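Local coordinates for protein probable exosome complex exonuclease 1 (Archaeoglobus fulgidus, PDB 3M7N) that probably degrades RNA from the 3' end as the catalytic Rrp41 subunit of the archaeal exosome, and may also add heteromeric tails to RNA, at residues Leu45-Asn50 and Cys140-Ser145; Asp24-Ile29 and Ala226-Glu231. The protein carries 1 engineered substitution. All coordinates share one frame; numbering follows the deposited sequence.

Interaction 1 (Leu45-Asn50 and Cys140-Ser145); sequences LEMGKN and CLNAAS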
loop_
_atom_site.group_PDB
_atom_site.type_symbol
_atom_site.label_atom_id
_atom_site.label_comp_id
_atom_site.label_asym_id
_atom_site.label_seq_id
_atom_site.Cartn_x
_atom_site.Cartn_y
_atom_site.Cartn_z
ATOM N N LEU E 45 -17.513 -1.292 28.482
ATOM C CA LEU E 45 -18.382 -2.429 28.706
ATOM C C LEU E 45 -17.551 -3.517 29.318
ATOM O O LEU E 45 -16.442 -3.798 28.860
ATOM C CB LEU E 45 -18.949 -2.905 27.381
ATOM C CG LEU E 45 -19.963 -4.025 27.084
ATOM C CD1 LEU E 45 -19.641 -5.365 27.746
ATOM C CD2 LEU E 45 -21.406 -3.595 27.268
ATOM N N GLU E 46 -18.080 -4.096 30.384
ATOM C CA GLU E 46 -17.524 -5.302 30.954
ATOM C C GLU E 46 -18.540 -6.434 30.789
ATOM O O GLU E 46 -19.759 -6.215 30.756
ATOM C CB GLU E 46 -17.157 -5.080 32.422
ATOM C CG GLU E 46 -15.924 -4.205 32.625
ATOM C CD GLU E 46 -15.651 -3.888 34.096
ATOM O OE1 GLU E 46 -14.817 -2.997 34.375
ATOM O OE2 GLU E 46 -16.280 -4.523 34.976
ATOM N N MET E 47 -18.026 -7.642 30.665
ATOM C CA MET E 47 -18.864 -8.801 30.464
ATOM C C MET E 47 -18.033 -9.962 30.938
ATOM O O MET E 47 -17.179 -10.465 30.203
ATOM C CB MET E 47 -19.188 -8.941 28.988
ATOM C CG MET E 47 -20.077 -10.083 28.621
ATOM S SD MET E 47 -20.670 -9.887 26.937
ATOM C CE MET E 47 -22.084 -11.002 26.918
ATOM N N GLY E 48 -18.261 -10.374 32.179
ATOM C CA GLY E 48 -17.353 -11.303 32.820
ATOM C C GLY E 48 -15.989 -10.633 32.926
ATOM O O GLY E 48 -15.883 -9.471 33.317
ATOM N N LYS E 49 -14.943 -11.358 32.556
ATOM C CA LYS E 49 -13.605 -10.803 32.615
ATOM C C LYS E 49 -13.254 -9.990 31.386
ATOM O O LYS E 49 -12.176 -9.400 31.328
ATOM C CB LYS E 49 -12.570 -11.904 32.815
ATOM C CG LYS E 49 -12.634 -12.549 34.172
ATOM C CD LYS E 49 -11.533 -13.588 34.328
ATOM C CE LYS E 49 -11.785 -14.452 35.559
ATOM N NZ LYS E 49 -12.397 -13.646 36.664
ATOM N N ASN E 50 -14.150 -9.956 30.403
ATOM C CA ASN E 50 -13.915 -9.140 29.217
ATOM C C ASN E 50 -13.962 -7.693 29.605
ATOM O O ASN E 50 -14.848 -7.284 30.351
ATOM C CB ASN E 50 -14.975 -9.375 28.137
ATOM C CG ASN E 50 -14.810 -10.708 27.436
ATOM O OD1 ASN E 50 -13.817 -10.933 26.736
ATOM N ND2 ASN E 50 -15.784 -11.608 27.627
ATOM N N CYS E 140 -17.842 -6.858 22.427
ATOM C CA CYS E 140 -17.608 -5.721 21.515
ATOM C C CYS E 140 -18.858 -5.333 20.766
ATOM O O CYS E 140 -19.159 -4.151 20.608
ATOM C CB CYS E 140 -16.455 -6.006 20.538
ATOM S SG CYS E 140 -14.894 -6.262 21.422
ATOM N N LEU E 141 -19.598 -6.321 20.289
ATOM C CA LEU E 141 -20.823 -6.000 19.577
ATOM C C LEU E 141 -21.798 -5.237 20.485
ATOM O O LEU E 141 -22.446 -4.277 20.042
ATOM C CB LEU E 141 -21.475 -7.255 19.002
ATOM C CG LEU E 141 -20.941 -7.830 17.691
ATOM C CD1 LEU E 141 -21.565 -9.214 17.410
ATOM C CD2 LEU E 141 -21.183 -6.852 16.536
ATOM N N ASN E 142 -21.883 -5.634 21.759
ATOM C CA ASN E 142 -22.778 -4.923 22.667
ATOM C C ASN E 142 -22.287 -3.515 22.884
ATOM O O ASN E 142 -23.079 -2.571 22.884
ATOM C CB ASN E 142 -22.957 -5.639 24.019
ATOM C CG ASN E 142 -23.773 -6.900 23.901
ATOM O OD1 ASN E 142 -24.821 -6.913 23.239
ATOM N ND2 ASN E 142 -23.291 -7.979 24.515
ATOM N N ALA E 143 -20.978 -3.377 23.081
ATOM C CA ALA E 143 -20.407 -2.057 23.333
ATOM C C ALA E 143 -20.566 -1.187 22.098
ATOM O O ALA E 143 -20.915 -0.006 22.191
ATOM C CB ALA E 143 -18.957 -2.170 23.739
ATOM N N ALA E 144 -20.369 -1.780 20.926
ATOM C CA ALA E 144 -20.485 -0.998 19.697
ATOM C C ALA E 144 -21.898 -0.432 19.450
ATOM O O ALA E 144 -22.035 0.708 19.002
ATOM C CB ALA E 144 -19.997 -1.790 18.510
ATOM N N SER E 145 -22.940 -1.217 19.746
ATOM C CA SER E 145 -24.323 -0.759 19.551
ATOM C C SER E 145 -24.649 0.374 20.510
ATOM O O SER E 145 -25.364 1.315 20.160
ATOM C CB SER E 145 -25.333 -1.914 19.718
ATOM O OG SER E 145 -26.648 -1.555 19.269
#
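Leu-45 lies against one turn of the helix Cys-140 to Ser-145, its CB 3.7 Å from the CB of Ala-143; a branched, wholly apolar side chain suits this buried face between strand and helix. CG stands anti to the backbone N (chi1 -177°), keeping CB and CG on the alanine methyl; with chi2 at -50°, CD2 comes against CB of Asn-142, 4.1 Å away. Ala-143 suits its place because a lone methyl lets the backbones come close: its CA is 5.8 Å from that of Leu-45. Two residues on, the extended chain of Met-47 crosses Asn-142 at about a right angle, with both SD and CE 4.0 Å from ND2, a van der Waals contact. The amide of Asn-142 is buried but not stranded, since its OD1 accepts from Ser-161 N on the strand 158-167. Next to the contact, a type II' turn from Met-47 to Asn-50 closes the beta hairpin of strands 41-47 and 50-60; Asn-50 ND2 bonds Met-47 O at 3.1 Å, and Gly-48 takes up its positive phi easily. The short segments 45-47 and 140-145 run roughly antiparallel, their axes at 152°, a helix packed on a beta sheet in the alpha/beta core of the RNase PH fold.

Interaction 2 (Asp24-Ile29 and Ala226-Glu231); sequences DELRPI and ALQIYE
In the RNase PH fold of this subunit, the long C-terminal helix 212-248 is met by the connection leading into strand 29-33, outermost in the mixed sheet within this chain, and the contact is a small apolar cluster with a water bridge at its side. Leu-26 and Ile-29 come from the connection and the start of the strand, Gln-228 and Ile-229 from the helix. Leu-26 reaches the helix with CD1, which lies 3.7 Å from CG1 of Ile-229, while its CD2 faces the CD1 of the same isoleucine at 4.1 Å. With CG anti to the carbonyl carbon (chi1 -64°) the branch is carried toward the helix, and chi2 (166°) sets the two methyls against the isoleucine. Ile-29 adds its CD1, 3.9 Å from Ile-229 CG1, the two side chains crossing at about a right angle. Branched aliphatic residues suit these places, since Val-162 of the strand 158-167 touches both Leu-26 and Ile-229, and Met-232 lies against Leu-26 and Ile-29. An alanine in place of Leu-26 would remove both methyls and would probably leave Ile-229 CG1 and the aliphatic part of Gln-228 poorly covered, opening a gap between connection and helix. Gln-228 suits the margin of the cluster: its CB packs on Leu-26 CD1 at 3.7 Å, and the chain, extended beyond CG, runs past the leucine in the opposite direction, which sets NE2 alongside the same CD1, 3.3 Å away. Farther out, Asp-24 forms a salt bridge with Lys-224, a second tie to the same helix. The polar link between the segments runs through one water, which accepts from both sides: from the backbone N of Leu-26 at 2.7 Å and from NE2 of Gln-228 at 2.6 Å.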
loop_
_atom_site.group_PDB
_atom_site.type_symbol
_atom_site.label_atom_id
_atom_site.label_comp_id
_atom_site.label_asym_id
_atom_site.label_seq_id
_atom_site.Cartn_x
_atom_site.Cartn_y
_atom_site.Cartn_z
ATOM N N ASP E 24 -28.361 -21.029 32.835
ATOM C CA ASP E 24 -28.996 -19.898 32.157
ATOM C C ASP E 24 -28.644 -18.509 32.724
ATOM O O ASP E 24 -29.372 -17.546 32.509
ATOM C CB ASP E 24 -30.511 -20.083 32.133
ATOM C CG ASP E 24 -31.137 -20.066 33.533
ATOM O OD1 ASP E 24 -30.390 -20.015 34.542
ATOM O OD2 ASP E 24 -32.392 -20.095 33.613
ATOM N N GLU E 25 -27.529 -18.408 33.433
ATOM C CA GLU E 25 -27.107 -17.129 34.002
ATOM C C GLU E 25 -25.955 -16.437 33.249
ATOM O O GLU E 25 -24.948 -17.069 32.924
ATOM C CB GLU E 25 -26.701 -17.319 35.465
ATOM C CG GLU E 25 -27.819 -17.876 36.338
ATOM C CD GLU E 25 -27.368 -18.099 37.767
ATOM O OE1 GLU E 25 -28.247 -18.324 38.638
ATOM O OE2 GLU E 25 -26.138 -18.037 38.016
ATOM N N LEU E 26 -26.112 -15.137 33.001
ATOM C CA LEU E 26 -25.057 -14.301 32.419
ATOM C C LEU E 26 -23.954 -14.019 33.420
ATOM O O LEU E 26 -24.182 -14.048 34.633
ATOM C CB LEU E 26 -25.616 -12.944 31.962
ATOM C CG LEU E 26 -26.645 -12.933 30.837
ATOM C CD1 LEU E 26 -27.333 -11.580 30.767
ATOM C CD2 LEU E 26 -25.992 -13.300 29.508
ATOM N N ARG E 27 -22.769 -13.706 32.897
ATOM C CA ARG E 27 -21.676 -13.184 33.716
ATOM C C ARG E 27 -22.004 -11.746 34.097
ATOM O O ARG E 27 -22.790 -11.099 33.412
ATOM C CB ARG E 27 -20.351 -13.248 32.947
ATOM C CG ARG E 27 -19.747 -14.659 32.810
ATOM C CD ARG E 27 -18.524 -14.654 31.871
ATOM N NE ARG E 27 -18.861 -14.198 30.522
ATOM C CZ ARG E 27 -18.013 -14.157 29.490
ATOM N NH1 ARG E 27 -18.449 -13.743 28.307
ATOM N NH2 ARG E 27 -16.743 -14.539 29.625
ATOM N N PRO E 28 -21.436 -11.250 35.206
ATOM C CA PRO E 28 -21.619 -9.840 35.582
ATOM C C PRO E 28 -21.276 -8.909 34.420
ATOM O O PRO E 28 -20.300 -9.126 33.696
ATOM C CB PRO E 28 -20.613 -9.631 36.720
ATOM C CG PRO E 28 -20.410 -10.999 37.309
ATOM C CD PRO E 28 -20.615 -11.993 36.182
ATOM N N ILE E 29 -22.080 -7.869 34.264
ATOM C CA ILE E 29 -21.970 -6.957 33.152
ATOM C C ILE E 29 -22.041 -5.525 33.659
ATOM O O ILE E 29 -22.808 -5.228 34.572
ATOM C CB ILE E 29 -23.101 -7.226 32.150
ATOM C CG1 ILE E 29 -22.782 -8.481 31.344
ATOM C CG2 ILE E 29 -23.323 -6.061 31.219
ATOM C CD1 ILE E 29 -23.898 -8.901 30.425
ATOM N N ALA E 226 -30.131 -12.485 25.615
ATOM C CA ALA E 226 -30.085 -11.261 24.812
ATOM C C ALA E 226 -31.050 -10.206 25.345
ATOM O O ALA E 226 -30.704 -9.024 25.423
ATOM C CB ALA E 226 -30.349 -11.551 23.327
ATOM N N LEU E 227 -32.256 -10.625 25.719
ATOM C CA LEU E 227 -33.220 -9.687 26.294
ATOM C C LEU E 227 -32.740 -9.107 27.618
ATOM O O LEU E 227 -33.011 -7.952 27.916
ATOM C CB LEU E 227 -34.602 -10.314 26.449
ATOM C CG LEU E 227 -35.339 -10.336 25.113
ATOM C CD1 LEU E 227 -36.584 -11.214 25.177
ATOM C CD2 LEU E 227 -35.664 -8.917 24.636
ATOM N N GLN E 228 -32.032 -9.904 28.408
ATOM C CA GLN E 228 -31.481 -9.402 29.665
ATOM C C GLN E 228 -30.428 -8.318 29.404
ATOM O O GLN E 228 -30.538 -7.205 29.911
ATOM C CB GLN E 228 -30.904 -10.547 30.524
ATOM C CG GLN E 228 -31.973 -11.516 31.050
ATOM C CD GLN E 228 -31.443 -12.606 31.987
ATOM O OE1 GLN E 228 -32.203 -13.161 32.785
ATOM N NE2 GLN E 228 -30.161 -12.922 31.891
ATOM N N ILE E 229 -29.424 -8.641 28.589
ATOM C CA ILE E 229 -28.375 -7.685 28.222
ATOM C C ILE E 229 -28.978 -6.426 27.614
ATOM O O ILE E 229 -28.570 -5.306 27.933
ATOM C CB ILE E 229 -27.396 -8.297 27.215
ATOM C CG1 ILE E 229 -26.694 -9.504 27.819
ATOM C CG2 ILE E 229 -26.359 -7.267 26.729
ATOM C CD1 ILE E 229 -25.845 -10.227 26.821
ATOM N N TYR E 230 -29.955 -6.609 26.736
ATOM C CA TYR E 230 -30.535 -5.459 26.069
ATOM C C TYR E 230 -31.061 -4.404 27.048
ATOM O O TYR E 230 -30.842 -3.202 26.850
ATOM C CB TYR E 230 -31.645 -5.885 25.140
ATOM C CG TYR E 230 -32.472 -4.718 24.717
ATOM C CD1 TYR E 230 -32.012 -3.841 23.739
ATOM C CD2 TYR E 230 -33.698 -4.464 25.312
ATOM C CE1 TYR E 230 -32.757 -2.755 23.354
ATOM C CE2 TYR E 230 -34.453 -3.386 24.938
ATOM C CZ TYR E 230 -33.980 -2.531 23.953
ATOM O OH TYR E 230 -34.731 -1.444 23.571
ATOM N N GLU E 231 -31.765 -4.843 28.096
ATOM C CA GLU E 231 -32.237 -3.904 29.106
ATOM C C GLU E 231 -31.066 -3.172 29.766
ATOM O O GLU E 231 -31.189 -2.002 30.109
ATOM C CB GLU E 231 -33.148 -4.578 30.150
ATOM C CG GLU E 231 -34.607 -4.783 29.655
ATOM C CD GLU E 231 -35.365 -3.473 29.359
ATOM O OE1 GLU E 231 -35.240 -2.488 30.133
ATOM O OE2 GLU E 231 -36.114 -3.440 28.357
HETATM O O HOH W 1 -28.395 -13.760 33.596
#

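From the N terminus, the chain passes first through 24-29, enters strand 29-33 and returns along strand 41-47 to the turn at 45-50. Interaction 1 closes the shorter loop when helix 136-150 comes back to that strand 90 residues later. Interaction 2 closes a far longer one, 197 residues, when helix 212-248 reaches the connection before strand 29-33. The first loop therefore lies wholly within the second, and the two do not cross. Together they tie helix 136-150 to strand 41-47, and helix 212-248 to the start of the adjoining strand 29-33 and the connection before it. The contacts also meet directly: Gly-48 N lies 2.8 Å from Pro-28 O, a probable hydrogen bond, and Gly-48 CA packs against Arg-27 CB.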